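Local coordinates for protein Ser-thr phosphatase MSPP (Mycobacterium smegmatis, PDB 2JFR) that probably removes phosphate from serine and threonine residues of proteins as a metal-dependent phosphatase of the PPM (PP2C) family, at residues Leu136-Glu141 against Leu156-Gly161. Numbering follows the deposited sequence.
Sequences LVRMGE and LTRALG
Arg138 and Arg158 reach out from their separate segments until the guanidinium groups alone meet, Arg138 NH1 lying 3.1 Å from Arg158 NH2. Both atoms are donors, so no hydrogen bond joins them. Each side chain also has a second modelled position, so this close approach belongs to one pair of conformers. The side chains cross at about a right angle, and the two guanidinium planes, 36° apart, are too tilted for a parallel stack; each nitrogen approaches the other group obliquely.

Arg138 stands at the end of helix 132-138. Its CG is anti to the backbone N (chi1 179°), and the extended chain from CG to NE carries the charge well beyond the helix. Arg158 belongs to the loop between helix 144-147 and strand 169-172; its CG lies beside the backbone N, and the chain bends at chi3. Arginine suits both places because its length carries a cation out from the backbone and its several N-H groups can meet more than one acceptor.

Behind Arg138 the helix closes with a Schellman motif: Glu141 N donates to Leu136 O (2.8 Å) and Gly140 N to Val137 O (2.9 Å). Gly140 accommodates the positive phi of this turn.

A shared anion probably explains the pairing. Asp169 uses OD2 for a salt bridge to Arg138 NH1 and OD1 for one to Arg158 NH1, while Asp128 pairs with Arg138 NE. Asp169, at the start of strand 169-172, thus ties helix end and loop together on the surface of the PP2C domain, and its negative charge probably makes the close approach of the two cations favourable.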
ATOM      1  N   LEU A 136      -2.331 -12.693  13.299  1.00 20.39           N
ATOM      2  CA  LEU A 136      -2.515 -12.678  14.725  1.00 22.16           C
ATOM      3  C   LEU A 136      -3.268 -11.465  15.238  1.00 23.92           C
ATOM      4  O   LEU A 136      -4.059 -11.527  16.184  1.00 29.14           O
ATOM      5  CB  LEU A 136      -1.214 -12.789  15.479  1.00 22.42           C
ATOM      6  CG  LEU A 136      -0.489 -14.122  15.318  1.00 23.30           C
ATOM      7  CD1 LEU A 136       0.912 -14.046  15.832  1.00 26.86           C
ATOM      8  CD2 LEU A 136      -1.231 -15.172  16.116  1.00 28.47           C
ATOM      9  N   VAL A 137      -3.056 -10.287  14.561  1.00 23.14           N
ATOM     10  CA  VAL A 137      -3.924  -9.144  14.807  1.00 24.82           C
ATOM     11  C   VAL A 137      -5.368  -9.445  14.398  1.00 25.42           C
ATOM     12  O   VAL A 137      -6.265  -9.160  15.210  1.00 31.64           O
ATOM     13  CB  VAL A 137      -3.355  -7.884  14.100  1.00 24.36           C
ATOM     14  CG1 VAL A 137      -4.228  -6.661  14.433  1.00 29.19           C
ATOM     15  CG2 VAL A 137      -1.957  -7.528  14.515  1.00 24.19           C
ATOM     16  N   ARG A 138      -5.590 -10.027  13.228  1.00 24.87           N
ATOM     17  CA  ARG A 138      -6.962 -10.321  12.731  0.57 27.56           C
ATOM     18  C   ARG A 138      -7.626 -11.317  13.670  1.00 29.59           C
ATOM     19  O   ARG A 138      -8.846 -11.330  13.838  1.00 41.33           O
ATOM     20  CB  ARG A 138      -6.868 -10.723  11.261  0.57 27.32           C
ATOM     21  CG  ARG A 138      -8.086 -11.101  10.457  0.57 33.24           C
ATOM     22  CD  ARG A 138      -7.949 -10.889   8.944  0.57 37.35           C
ATOM     23  NE  ARG A 138      -9.167 -10.699   8.089  0.57 37.97           N
ATOM     24  CZ  ARG A 138      -9.140 -10.338   6.789  0.57 37.05           C
ATOM     25  NH1 ARG A 138      -7.982 -10.113   6.174  0.57 33.16           N
ATOM     26  NH2 ARG A 138     -10.174 -10.132   5.963  0.57 42.13           N
ATOM     27  N   MET A 139      -6.892 -12.199  14.350  1.00 27.14           N
ATOM     28  CA  MET A 139      -7.433 -13.217  15.242  1.00 27.46           C
ATOM     29  C   MET A 139      -7.630 -12.615  16.596  1.00 30.60           C
ATOM     30  O   MET A 139      -8.083 -13.307  17.527  1.00 32.31           O
ATOM     31  CB  MET A 139      -6.540 -14.464  15.351  1.00 25.17           C
ATOM     32  CG  MET A 139      -6.482 -15.278  14.062  1.00 26.21           C
ATOM     33  SD  MET A 139      -8.018 -15.988  13.605  0.66 25.79           S
ATOM     34  CE  MET A 139      -8.605 -16.992  14.957  0.66 31.25           C
ATOM     35  N   GLY A 140      -7.332 -11.367  16.796  1.00 30.84           N
ATOM     36  CA  GLY A 140      -7.351 -10.679  18.050  1.00 35.54           C
ATOM     37  C   GLY A 140      -6.416 -11.101  19.118  1.00 36.04           C
ATOM     38  O   GLY A 140      -6.743 -10.954  20.275  1.00 36.35           O
ATOM     39  N   GLU A 141      -5.274 -11.686  18.728  1.00 36.02           N
ATOM     40  CA  GLU A 141      -4.293 -12.238  19.652  1.00 35.46           C
ATOM     41  C   GLU A 141      -3.160 -11.268  20.009  1.00 36.94           C
ATOM     42  O   GLU A 141      -2.588 -11.396  21.105  1.00 38.41           O
ATOM     43  CB  GLU A 141      -3.679 -13.533  19.112  1.00 38.81           C
ATOM     44  CG  GLU A 141      -4.614 -14.712  19.005  1.00 56.85           C
ATOM     45  CD  GLU A 141      -3.725 -15.915  18.664  1.00 75.74           C
ATOM     46  OE1 GLU A 141      -2.575 -15.869  19.201  1.00 73.82           O
ATOM     47  OE2 GLU A 141      -4.166 -16.809  17.896  1.00 91.11           O
ATOM     48  N   LEU A 156       4.631 -13.295   4.451  1.00 15.50           N
ATOM     49  CA  LEU A 156       3.322 -13.023   3.910  1.00 14.74           C
ATOM     50  C   LEU A 156       2.458 -14.257   3.874  1.00 14.60           C
ATOM     51  O   LEU A 156       2.924 -15.360   3.595  1.00 15.83           O
ATOM     52  CB  LEU A 156       3.431 -12.477   2.501  1.00 15.06           C
ATOM     53  CG  LEU A 156       4.134 -11.107   2.368  1.00 15.84           C
ATOM     54  CD1 LEU A 156       4.316 -10.770   0.932  1.00 18.80           C
ATOM     55  CD2 LEU A 156       3.348 -10.017   3.099  1.00 19.53           C
ATOM     56  N   THR A 157       1.150 -14.081   4.053  1.00 14.84           N
ATOM     57  CA  THR A 157       0.181 -15.137   3.893  1.00 15.17           C
ATOM     58  C   THR A 157      -0.637 -14.993   2.627  1.00 15.19           C
ATOM     59  O   THR A 157      -1.307 -15.950   2.227  1.00 17.57           O
ATOM     60  CB  THR A 157      -0.751 -15.230   5.100  1.00 15.43           C
ATOM     61  OG1 THR A 157      -1.375 -13.953   5.245  1.00 16.41           O
ATOM     62  CG2 THR A 157       0.003 -15.644   6.338  1.00 17.17           C
ATOM     63  N   ARG A 158      -0.583 -13.835   1.947  1.00 14.83           N
ATOM     64  CA  ARG A 158      -1.215 -13.631   0.678  0.69 14.97           C
ATOM     65  C   ARG A 158      -0.307 -12.688  -0.113  1.00 14.85           C
ATOM     66  O   ARG A 158       0.290 -11.794   0.465  1.00 15.73           O
ATOM     67  CB  ARG A 158      -2.598 -13.000   0.698  0.69 15.78           C
ATOM     68  CG  ARG A 158      -3.625 -13.647   1.579  0.69 17.03           C
ATOM     69  CD  ARG A 158      -4.997 -13.012   1.423  0.69 20.16           C
ATOM     70  NE  ARG A 158      -5.806 -12.966   2.574  0.69 22.64           N
ATOM     71  CZ  ARG A 158      -6.896 -12.250   2.798  0.69 22.83           C
ATOM     72  NH1 ARG A 158      -7.381 -11.528   1.781  0.69 24.87           N
ATOM     73  NH2 ARG A 158      -7.499 -12.297   3.976  0.69 28.99           N
ATOM     74  N   ALA A 159      -0.226 -12.928  -1.418  1.00 14.84           N
ATOM     75  CA  ALA A 159       0.600 -12.104  -2.287  1.00 15.22           C
ATOM     76  C   ALA A 159       0.087 -12.207  -3.677  1.00 14.80           C
ATOM     77  O   ALA A 159      -0.534 -13.201  -4.068  1.00 16.32           O
ATOM     78  CB  ALA A 159       2.051 -12.519  -2.215  1.00 16.70           C
ATOM     79  N   LEU A 160       0.378 -11.189  -4.474  1.00 14.88           N
ATOM     80  CA  LEU A 160       0.054 -11.137  -5.866  1.00 15.33           C
ATOM     81  C   LEU A 160       1.194 -11.665  -6.696  1.00 15.37           C
ATOM     82  O   LEU A 160       2.365 -11.397  -6.463  1.00 15.84           O
ATOM     83  CB  LEU A 160      -0.326  -9.689  -6.185  1.00 16.32           C
ATOM     84  CG  LEU A 160      -0.874  -9.413  -7.570  1.00 15.84           C
ATOM     85  CD1 LEU A 160      -1.863  -8.279  -7.583  1.00 18.74           C
ATOM     86  CD2 LEU A 160       0.273  -9.147  -8.558  1.00 17.43           C
ATOM     87  N   GLY A 161       0.816 -12.442  -7.721  1.00 15.86           N
ATOM     88  CA  GLY A 161       1.747 -12.915  -8.685  1.00 17.04           C
ATOM     89  C   GLY A 161       2.383 -14.258  -8.423  1.00 16.82           C
ATOM     90  O   GLY A 161       3.229 -14.685  -9.203  1.00 18.75           O
TER